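PDB 3L2H: putative sugar phosphate isomerase from Acidithiobacillus ferrooxidans, which probably binds a metal ion within a cupin barrel and may isomerise sugar phosphates. Local coordinates for residues E58-L64 with A102-S108; E70-S76 with T114-I120; T80-E84 with F95-P99. The contacts are given in a common frame with arbitrary orientation. Where two conformers were deposited one is given. Numbering follows the deposited sequence.

In the fold
All three contacts belong to one cupin barrel: contacts 1 and 2 meet at its probable metal site, with contact 3 behind it. Contact 1 brings His63 and His105 together, and contact 2 contributes Glu70, whose OE1 is 2.8 Å from His63 NE2. No metal is modelled here. A 1,2-ethanediol, probably from the crystallisation liquor, lies among these side chains, its O2 2.7 Å from His105 NE2 and its O1 2.5 Å from Glu70 OE2. Contact 3, centred 7 Å from contact 1, packs the interior behind His105, with Phe98 CZ 3.3 Å from His105 CG. Strands 70-76 and 95-98 tie contacts 2 and 3 into one sheet (Val72 N to Val96 O, 2.7 Å), centres 11 Å apart.

Contact 1 (E58-L64 with A102-S108); sequences ESTEYHL and AAAHSIS. With EDO (1,2-ethanediol), chain N.
Four hydrogen bonds, in two groups, join the loop 58-64 to strand 105-108 and the residues just before it; the two segments run antiparallel, their end-to-end directions 170° apart. At one end Ser59 N donates to Ile107 O (2.8 Å), and Ser59 OG, on a p rotamer, takes Ile107 N (3.1 Å). At the other, His63 and His105 form a hydrogen-bonded pair: His63 N to His105 O 3.1 Å, His105 N to His63 O 3.0 Å. Between them the register slips by two, from Glu58 opposite Ser108 to His63 opposite His105. His63 ND1 donates to Glu61 O (2.9 Å), while its NE2 is held by Glu70. Water 1 joins Glu58 OE1 (3.0 Å), Ser106 OG (2.7 Å) and Ser108 OG (2.7 Å), with Asn27 bonded to Glu58 OE2. Water 2 donates to His63 O and Ala103 O, both at 2.7 Å, and lies 2.8 Å from His105 ND1.

His63, His65 and Glu70 match the first cupin motif and His105 the second, so the segments probably supply part of a metal site. A 1,2-ethanediol lies beside these residues, its O2 2.5 Å from Ser59 OG and 2.7 Å from His105 NE2. The two imidazoles meet obliquely, centroids 4.9 Å apart and planes at 63°; Phe98 stacks on His105.

Outward from the site, Tyr62 (chi1 t) lays its ring face over Ala104, whose CB is 3.8 Å from the centroid in a CH-pi contact. Leu64 (t, p) follows, its CD1 3.5 Å from Ala103 C and its CB 4.2 Å from Ala104 CB. Thr60, fully extended, sets CG2 3.8 Å from Ser106 CB.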
loop_
_atom_site.group_PDB
_atom_site.type_symbol
_atom_site.label_atom_id
_atom_site.label_comp_id
_atom_site.label_asym_id
_atom_site.label_seq_id
_atom_site.Cartn_x
_atom_site.Cartn_y
_atom_site.Cartn_z
ATOM N N GLU B 58 15.779 -17.860 -24.208
ATOM C CA GLU B 58 15.713 -16.516 -23.698
ATOM C C GLU B 58 15.050 -16.528 -22.337
ATOM O O GLU B 58 14.356 -17.466 -21.974
ATOM C CB GLU B 58 14.894 -15.603 -24.609
ATOM C CG GLU B 58 15.449 -15.283 -25.976
ATOM C CD GLU B 58 14.476 -14.335 -26.691
ATOM O OE1 GLU B 58 14.319 -13.137 -26.287
ATOM O OE2 GLU B 58 13.762 -14.832 -27.545
ATOM N N SER B 59 15.227 -15.438 -21.610
ATOM C CA SER B 59 14.765 -15.348 -20.240
ATOM C C SER B 59 13.290 -15.004 -20.109
ATOM O O SER B 59 12.681 -15.300 -19.067
ATOM C CB SER B 59 15.613 -14.290 -19.487
ATOM O OG SER B 59 15.361 -12.950 -19.909
ATOM N N THR B 60 12.724 -14.388 -21.155
ATOM C CA THR B 60 11.415 -13.768 -21.047
ATOM C C THR B 60 10.948 -13.295 -22.422
ATOM O O THR B 60 11.644 -13.489 -23.403
ATOM C CB THR B 60 11.492 -12.520 -20.093
ATOM O OG1 THR B 60 10.177 -12.082 -19.751
ATOM C CG2 THR B 60 12.295 -11.385 -20.757
ATOM N N GLU B 61 9.750 -12.733 -22.503
ATOM C CA GLU B 61 9.396 -11.910 -23.658
ATOM C C GLU B 61 9.762 -10.496 -23.304
ATOM O O GLU B 61 9.446 -10.026 -22.202
ATOM C CB GLU B 61 7.902 -11.987 -23.974
ATOM C CG GLU B 61 7.432 -10.951 -25.004
ATOM C CD GLU B 61 8.010 -11.145 -26.399
ATOM O OE1 GLU B 61 8.611 -12.214 -26.649
ATOM O OE2 GLU B 61 7.862 -10.243 -27.291
ATOM N N TYR B 62 10.476 -9.821 -24.197
ATOM C CA TYR B 62 10.861 -8.402 -24.057
ATOM C C TYR B 62 9.755 -7.604 -23.401
ATOM O O TYR B 62 8.648 -7.529 -23.936
ATOM C CB TYR B 62 11.150 -7.863 -25.431
ATOM C CG TYR B 62 11.760 -6.483 -25.533
ATOM C CD1 TYR B 62 13.048 -6.218 -25.070
ATOM C CD2 TYR B 62 11.045 -5.443 -26.106
ATOM C CE1 TYR B 62 13.620 -4.937 -25.201
ATOM C CE2 TYR B 62 11.596 -4.179 -26.262
ATOM C CZ TYR B 62 12.878 -3.936 -25.808
ATOM O OH TYR B 62 13.387 -2.693 -25.948
ATOM N N HIS B 63 10.050 -7.022 -22.228
ATOM C CA HIS B 63 8.990 -6.392 -21.451
ATOM C C HIS B 63 9.455 -5.233 -20.555
ATOM O O HIS B 63 10.643 -5.068 -20.255
ATOM C CB HIS B 63 8.282 -7.460 -20.592
ATOM C CG HIS B 63 9.120 -7.952 -19.459
ATOM N ND1 HIS B 63 9.926 -9.064 -19.553
ATOM C CD2 HIS B 63 9.379 -7.406 -18.240
ATOM C CE1 HIS B 63 10.580 -9.233 -18.416
ATOM N NE2 HIS B 63 10.299 -8.216 -17.615
ATOM N N LEU B 64 8.465 -4.455 -20.114
ATOM C CA LEU B 64 8.657 -3.295 -19.260
ATOM C C LEU B 64 7.593 -3.323 -18.183
ATOM O O LEU B 64 6.395 -3.364 -18.487
ATOM C CB LEU B 64 8.486 -2.009 -20.071
ATOM C CG LEU B 64 8.621 -0.704 -19.294
ATOM C CD1 LEU B 64 10.056 -0.461 -18.836
ATOM C CD2 LEU B 64 8.162 0.453 -20.170
ATOM N N ALA B 102 11.832 2.053 -16.512
ATOM C CA ALA B 102 13.155 2.488 -16.892
ATOM C C ALA B 102 13.567 1.973 -18.254
ATOM O O ALA B 102 14.051 2.747 -19.064
ATOM C CB ALA B 102 14.172 2.054 -15.836
ATOM N N ALA B 103 13.388 0.676 -18.518
ATOM C CA ALA B 103 13.848 0.109 -19.774
ATOM C C ALA B 103 13.214 -1.261 -20.031
ATOM O O ALA B 103 13.226 -2.118 -19.143
ATOM C CB ALA B 103 15.348 -0.026 -19.744
ATOM N N ALA B 104 12.669 -1.467 -21.224
ATOM C CA ALA B 104 12.239 -2.809 -21.650
ATOM C C ALA B 104 13.483 -3.682 -21.828
ATOM O O ALA B 104 14.514 -3.197 -22.287
ATOM C CB ALA B 104 11.426 -2.721 -22.957
ATOM N N HIS B 105 13.393 -4.955 -21.489
ATOM C CA HIS B 105 14.514 -5.853 -21.644
ATOM C C HIS B 105 14.135 -7.286 -21.875
ATOM O O HIS B 105 13.017 -7.719 -21.562
ATOM C CB HIS B 105 15.399 -5.813 -20.366
ATOM C CG HIS B 105 15.077 -6.878 -19.374
ATOM N ND1 HIS B 105 14.093 -6.738 -18.423
ATOM C CD2 HIS B 105 15.608 -8.118 -19.196
ATOM C CE1 HIS B 105 14.024 -7.856 -17.707
ATOM N NE2 HIS B 105 14.950 -8.702 -18.146
ATOM N N SER B 106 15.113 -8.020 -22.395
ATOM C CA SER B 106 15.123 -9.456 -22.394
ATOM C C SER B 106 16.594 -9.911 -22.382
ATOM O O SER B 106 17.490 -9.142 -22.669
ATOM C CB SER B 106 14.372 -10.061 -23.592
ATOM O OG SER B 106 14.920 -9.605 -24.826
ATOM N N ILE B 107 16.813 -11.166 -22.014
ATOM C CA ILE B 107 18.122 -11.794 -22.052
ATOM C C ILE B 107 18.072 -13.054 -22.920
ATOM O O ILE B 107 17.118 -13.848 -22.825
ATOM C CB ILE B 107 18.592 -12.187 -20.633
ATOM C CG1 ILE B 107 18.908 -10.939 -19.807
ATOM C CG2 ILE B 107 19.852 -13.116 -20.657
ATOM C CD1 ILE B 107 18.912 -11.157 -18.268
ATOM N N SER B 108 19.078 -13.189 -23.790
ATOM C CA SER B 108 19.281 -14.359 -24.622
ATOM C C SER B 108 20.534 -15.099 -24.176
ATOM O O SER B 108 21.502 -14.481 -23.720
ATOM C CB SER B 108 19.469 -13.964 -26.088
ATOM O OG SER B 108 18.291 -13.400 -26.646
HETATM C C1 EDO N . 13.496 -12.103 -16.326
HETATM O O1 EDO N . 12.514 -11.052 -16.454
HETATM C C2 EDO N . 14.883 -11.569 -16.587
HETATM O O2 EDO N . 15.031 -11.422 -18.016
HETATM O O HOH W 1 16.719 -11.505 -25.602
HETATM O O HOH W 2 12.356 -4.496 -18.184
#

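Contact 2 (E70-S76 with T114-I120); sequences EAVYVLS and TLVCLVI. With EDO (1,2-ethanediol), chain N.
Leu118, Ile120 and Ser76 lose the most area in this pairing of neighbouring antiparallel strands, 70-76 and 115-120, whose short axes approach to 4.5 Å at 149°. Leu118 sits opposite Tyr73 in a hydrogen-bonded pair: Tyr73 N to Leu118 O and Leu118 N to Tyr73 O are both 2.8 Å. Its side chain (chi1 -84°, chi2 t) rests near Leu75, with CG 4.0 Å from Leu75 CD1. Ile120 pairs likewise with Ala71, Ala71 N to Ile120 O being 2.7 Å and Ile120 N to Ala71 O 2.9 Å.

Ser76 closes the ladder through a classic beta bulge. Leu75 turns out of extended conformation (phi/psi -94/-42), so Leu75 N (2.8 Å) and Ser76 N (3.1 Å) both donate to Val116 O, while Val116 N returns a bond to Ser76 O (2.9 Å). Ser76 OG, on a p rotamer, lies 3.5 Å from Val116 CB and donates to water 3 (2.7 Å), which in turn donates to Thr114 O (2.7 Å).

The non-hydrogen-bonded pairs Val72-Val119 and Val74-Cys117 point to the other face. There Val72 CG1 is 3.7 Å from Cys117 CB and Val74 CG2 4.1 Å from Cys117 SG. At the start of strand 70-76, Glu70 OE2 accepts a very short 2.5 Å bond from ethanediol O1.

The Leu118 and Ile120 face turns toward a second subunit, where Ile120 meets Ile120 of that chain, whereas Val72 and Leu115 pack on Ile107 inside the barrel. Within the sheet, strand 46-53 flanks 115-122 and strand 95-98 flanks 70-76.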
loop_
_atom_site.group_PDB
_atom_site.type_symbol
_atom_site.label_atom_id
_atom_site.label_comp_id
_atom_site.label_asym_id
_atom_site.label_seq_id
_atom_site.Cartn_x
_atom_site.Cartn_y
_atom_site.Cartn_z
ATOM N N GLU B 70 12.532 -5.292 -10.819
ATOM C CA GLU B 70 13.057 -6.592 -11.190
ATOM C C GLU B 70 14.578 -6.442 -11.246
ATOM O O GLU B 70 15.055 -5.357 -11.567
ATOM C CB GLU B 70 12.498 -6.964 -12.574
ATOM C CG GLU B 70 12.902 -8.233 -13.119
ATOM C CD GLU B 70 12.067 -8.632 -14.345
ATOM O OE1 GLU B 70 11.648 -7.778 -15.191
ATOM O OE2 GLU B 70 11.832 -9.829 -14.417
ATOM N N ALA B 71 15.318 -7.517 -10.995
ATOM C CA ALA B 71 16.765 -7.509 -11.139
ATOM C C ALA B 71 17.284 -8.904 -11.450
ATOM O O ALA B 71 16.603 -9.901 -11.175
ATOM C CB ALA B 71 17.438 -6.966 -9.864
ATOM N N VAL B 72 18.501 -8.972 -12.003
ATOM C CA VAL B 72 19.125 -10.232 -12.402
ATOM C C VAL B 72 20.559 -10.259 -11.929
ATOM O O VAL B 72 21.272 -9.266 -12.071
ATOM C CB VAL B 72 19.091 -10.454 -13.922
ATOM C CG1 VAL B 72 19.754 -11.816 -14.286
ATOM C CG2 VAL B 72 17.653 -10.375 -14.490
ATOM N N TYR B 73 21.001 -11.369 -11.332
ATOM C CA TYR B 73 22.408 -11.529 -10.925
ATOM C C TYR B 73 22.935 -12.800 -11.573
ATOM O O TYR B 73 22.350 -13.875 -11.425
ATOM C CB TYR B 73 22.588 -11.530 -9.394
ATOM C CG TYR B 73 24.043 -11.579 -8.929
ATOM C CD1 TYR B 73 24.765 -10.414 -8.776
ATOM C CD2 TYR B 73 24.686 -12.774 -8.648
ATOM C CE1 TYR B 73 26.093 -10.416 -8.360
ATOM C CE2 TYR B 73 26.040 -12.785 -8.238
ATOM C CZ TYR B 73 26.730 -11.596 -8.096
ATOM O OH TYR B 73 28.038 -11.531 -7.656
ATOM N N VAL B 74 23.983 -12.666 -12.366
ATOM C CA VAL B 74 24.478 -13.802 -13.158
ATOM C C VAL B 74 25.406 -14.649 -12.318
ATOM O O VAL B 74 26.398 -14.152 -11.805
ATOM C CB VAL B 74 25.208 -13.351 -14.413
ATOM C CG1 VAL B 74 25.681 -14.584 -15.250
ATOM C CG2 VAL B 74 24.331 -12.426 -15.270
ATOM N N LEU B 75 25.079 -15.930 -12.183
ATOM C CA LEU B 75 25.897 -16.871 -11.429
ATOM C C LEU B 75 26.885 -17.615 -12.319
ATOM O O LEU B 75 28.012 -17.834 -11.902
ATOM C CB LEU B 75 25.016 -17.872 -10.680
ATOM C CG LEU B 75 24.114 -17.255 -9.599
ATOM C CD1 LEU B 75 23.115 -18.314 -9.009
ATOM C CD2 LEU B 75 24.915 -16.577 -8.486
ATOM N N SER B 76 26.461 -18.056 -13.505
ATOM C CA SER B 76 27.411 -18.711 -14.415
ATOM C C SER B 76 26.933 -18.638 -15.837
ATOM O O SER B 76 25.744 -18.385 -16.112
ATOM C CB SER B 76 27.669 -20.180 -14.054
ATOM O OG SER B 76 26.540 -20.973 -14.247
ATOM N N THR B 114 25.139 -23.424 -20.173
ATOM C CA THR B 114 23.902 -22.957 -19.564
ATOM C C THR B 114 24.111 -21.599 -18.925
ATOM O O THR B 114 25.124 -21.381 -18.266
ATOM C CB THR B 114 23.450 -23.935 -18.446
ATOM O OG1 THR B 114 23.468 -25.262 -18.990
ATOM C CG2 THR B 114 22.044 -23.542 -17.883
ATOM N N LEU B 115 23.129 -20.719 -19.068
ATOM C CA LEU B 115 23.165 -19.416 -18.391
ATOM C C LEU B 115 22.391 -19.572 -17.114
ATOM O O LEU B 115 21.206 -19.931 -17.166
ATOM C CB LEU B 115 22.593 -18.336 -19.288
ATOM C CG LEU B 115 22.383 -16.938 -18.703
ATOM C CD1 LEU B 115 23.690 -16.335 -18.161
ATOM C CD2 LEU B 115 21.784 -15.997 -19.767
ATOM N N VAL B 116 23.040 -19.327 -15.965
ATOM C CA VAL B 116 22.402 -19.524 -14.670
ATOM C C VAL B 116 22.396 -18.205 -13.877
ATOM O O VAL B 116 23.426 -17.586 -13.670
ATOM C CB VAL B 116 23.076 -20.670 -13.864
ATOM C CG1 VAL B 116 22.371 -20.924 -12.518
ATOM C CG2 VAL B 116 23.130 -21.952 -14.734
ATOM N N CYS B 117 21.205 -17.760 -13.497
ATOM C CA CYS B 117 20.999 -16.481 -12.838
ATOM C C CYS B 117 20.041 -16.570 -11.685
ATOM O O CYS B 117 19.186 -17.456 -11.629
ATOM C CB CYS B 117 20.336 -15.467 -13.788
ATOM S SG CYS B 117 21.288 -15.163 -15.310
ATOM N N LEU B 118 20.183 -15.606 -10.795
ATOM C CA LEU B 118 19.190 -15.307 -9.802
ATOM C C LEU B 118 18.343 -14.178 -10.359
ATOM O O LEU B 118 18.885 -13.170 -10.840
ATOM C CB LEU B 118 19.813 -14.829 -8.500
ATOM C CG LEU B 118 20.305 -15.819 -7.499
ATOM C CD1 LEU B 118 20.839 -15.003 -6.308
ATOM C CD2 LEU B 118 19.146 -16.800 -7.119
ATOM N N VAL B 119 17.035 -14.377 -10.385
ATOM C CA VAL B 119 16.091 -13.355 -10.750
ATOM C C VAL B 119 15.311 -12.946 -9.476
ATOM O O VAL B 119 14.741 -13.797 -8.769
ATOM C CB VAL B 119 15.159 -13.809 -11.886
ATOM C CG1 VAL B 119 14.129 -12.713 -12.161
ATOM C CG2 VAL B 119 15.976 -14.125 -13.146
ATOM N N ILE B 120 15.305 -11.635 -9.204
ATOM C CA ILE B 120 14.748 -11.046 -7.995
ATOM C C ILE B 120 13.719 -10.031 -8.410
ATOM O O ILE B 120 14.029 -9.122 -9.215
ATOM C CB ILE B 120 15.818 -10.354 -7.164
ATOM C CG1 ILE B 120 16.907 -11.340 -6.725
ATOM C CG2 ILE B 120 15.182 -9.679 -5.910
ATOM C CD1 ILE B 120 18.276 -10.717 -6.526
HETATM C C1 EDO N . 13.496 -12.103 -16.326
HETATM O O1 EDO N . 12.514 -11.052 -16.454
HETATM C C2 EDO N . 14.883 -11.569 -16.587
HETATM O O2 EDO N . 15.031 -11.422 -18.016
HETATM O O HOH W 3 26.878 -22.406 -16.562
#

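Contact 3 (T80-E84 with F95-P99); sequences TLTME and FVGFP. With EDO (1,2-ethanediol), chain O.
This is side-chain packing between the two sheets of the cupin barrel, strand 80-83 in one and strand 95-98 in the other, with their inward-facing residues meeting across the interior. The short axes are 10.9 Å apart and run nearly parallel, at 23°, too far for backbone contact, and only 144 Å² is buried in total. The nearest CA pairs are Leu81 with Val96 (9.2 Å) and Met83 with Phe98 (10.0 Å).

Both backbones are extended, and every second residue points across: Leu81 and Met83 from one side, Val96 and Phe98 from the other. Leu81 (t, p) puts CD2 3.8 Å from Val96 CG2 and CD1 4.4 Å from Phe98 CZ, at the edge of that ring. Met83, modelled as selenomethionine on an m, t, m rotamer, touches the same two partners, its SE 4.0 Å from Val96 CG2 and 3.7 Å from Phe98 CE1. The selenium lies 4.8 Å from the ring centroid, 64° off the normal, an oblique Met-aromatic contact. Val96 takes the p rotamer and Phe98 chi1 m, which bring CG2 and the ring into the gap.

Strand 105-108 runs beside 80-83, and its His105 stacks on Phe98. Phe95 and Val96 continue their sheet into a strand of a second subunit. At the start of 80-84, Thr80 OG1 is hydrogen-bonded to O1 of an ethanediol at 2.8 Å.

All four contacting residues are buried and meet through hydrocarbon, aromatic and selenium surfaces, so the contact is apolar packing across the barrel interior, without directional polar bonds.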
loop_
_atom_site.group_PDB
_atom_site.type_symbol
_atom_site.label_atom_id
_atom_site.label_comp_id
_atom_site.label_asym_id
_atom_site.label_seq_id
_atom_site.Cartn_x
_atom_site.Cartn_y
_atom_site.Cartn_z
ATOM N N THR B 80 23.311 -12.340 -23.585
ATOM C CA THR B 80 23.231 -11.064 -24.263
ATOM C C THR B 80 22.002 -10.373 -23.727
ATOM O O THR B 80 20.893 -10.906 -23.817
ATOM C CB THR B 80 23.088 -11.241 -25.744
ATOM O OG1 THR B 80 24.263 -11.882 -26.241
ATOM C CG2 THR B 80 22.857 -9.870 -26.453
ATOM N N LEU B 81 22.217 -9.203 -23.130
ATOM C CA LEU B 81 21.145 -8.411 -22.543
ATOM C C LEU B 81 20.695 -7.372 -23.569
ATOM O O LEU B 81 21.510 -6.625 -24.057
ATOM C CB LEU B 81 21.681 -7.740 -21.266
ATOM C CG LEU B 81 20.839 -6.629 -20.619
ATOM C CD1 LEU B 81 19.437 -7.193 -20.188
ATOM C CD2 LEU B 81 21.579 -5.994 -19.454
ATOM N N THR B 82 19.407 -7.371 -23.937
ATOM C CA THR B 82 18.831 -6.326 -24.748
ATOM C C THR B 82 18.046 -5.394 -23.841
ATOM O O THR B 82 17.190 -5.853 -23.098
ATOM C CB THR B 82 17.889 -6.915 -25.833
ATOM O OG1 THR B 82 18.674 -7.721 -26.702
ATOM C CG2 THR B 82 17.163 -5.844 -26.640
HETATM N N MSE B 83 18.358 -4.100 -23.897
HETATM C CA MSE B 83 17.614 -3.067 -23.183
HETATM C C MSE B 83 17.346 -1.947 -24.144
HETATM O O MSE B 83 18.268 -1.394 -24.717
HETATM C CB MSE B 83 18.371 -2.511 -21.967
HETATM C CG MSE B 83 18.611 -3.507 -20.903
HETATM SE SE MSE B 83 19.447 -2.695 -19.278
HETATM C CE MSE B 83 21.249 -2.384 -20.010
ATOM N N GLU B 84 16.063 -1.615 -24.331
ATOM C CA GLU B 84 15.660 -0.631 -25.336
ATOM C C GLU B 84 16.367 -0.954 -26.664
ATOM O O GLU B 84 16.252 -2.071 -27.146
ATOM C CB GLU B 84 15.916 0.778 -24.814
ATOM C CG GLU B 84 15.113 1.087 -23.535
ATOM C CD GLU B 84 13.610 1.201 -23.814
ATOM O OE1 GLU B 84 13.246 1.852 -24.832
ATOM O OE2 GLU B 84 12.801 0.638 -23.053
ATOM N N PHE B 95 25.312 -7.664 -12.632
ATOM C CA PHE B 95 24.049 -7.375 -12.046
ATOM C C PHE B 95 23.346 -6.356 -12.895
ATOM O O PHE B 95 23.959 -5.341 -13.285
ATOM C CB PHE B 95 24.275 -6.782 -10.662
ATOM C CG PHE B 95 22.999 -6.307 -9.971
ATOM C CD1 PHE B 95 22.179 -7.187 -9.305
ATOM C CD2 PHE B 95 22.615 -4.968 -10.042
ATOM C CE1 PHE B 95 20.998 -6.725 -8.684
ATOM C CE2 PHE B 95 21.479 -4.520 -9.417
ATOM C CZ PHE B 95 20.668 -5.405 -8.741
ATOM N N VAL B 96 22.058 -6.584 -13.136
ATOM C CA VAL B 96 21.240 -5.606 -13.812
ATOM C C VAL B 96 19.947 -5.429 -13.025
ATOM O O VAL B 96 19.350 -6.414 -12.547
ATOM C CB VAL B 96 21.037 -5.982 -15.330
ATOM C CG1 VAL B 96 20.449 -7.286 -15.485
ATOM C CG2 VAL B 96 20.165 -4.941 -16.066
ATOM N N GLY B 97 19.563 -4.169 -12.834
ATOM C CA GLY B 97 18.353 -3.834 -12.115
ATOM C C GLY B 97 17.448 -2.942 -12.944
ATOM O O GLY B 97 17.928 -2.061 -13.694
ATOM N N PHE B 98 16.144 -3.144 -12.787
ATOM C CA PHE B 98 15.149 -2.380 -13.526
ATOM C C PHE B 98 14.192 -1.635 -12.619
ATOM O O PHE B 98 13.194 -2.209 -12.142
ATOM C CB PHE B 98 14.369 -3.308 -14.446
ATOM C CG PHE B 98 15.239 -3.983 -15.454
ATOM C CD1 PHE B 98 15.561 -3.339 -16.629
ATOM C CD2 PHE B 98 15.779 -5.222 -15.213
ATOM C CE1 PHE B 98 16.401 -3.930 -17.526
ATOM C CE2 PHE B 98 16.575 -5.829 -16.140
ATOM C CZ PHE B 98 16.906 -5.160 -17.284
ATOM N N PRO B 99 14.490 -0.351 -12.375
ATOM C CA PRO B 99 13.513 0.516 -11.756
ATOM C C PRO B 99 12.257 0.539 -12.649
ATOM O O PRO B 99 12.333 0.274 -13.844
ATOM C CB PRO B 99 14.216 1.884 -11.736
ATOM C CG PRO B 99 15.688 1.565 -11.834
ATOM C CD PRO B 99 15.746 0.355 -12.699
HETATM C C1 EDO O . 25.928 -14.862 -24.926
HETATM O O1 EDO O . 24.677 -14.573 -25.552
HETATM C C2 EDO O . 26.996 -15.098 -25.988
HETATM O O2 EDO O . 28.246 -14.712 -25.439
#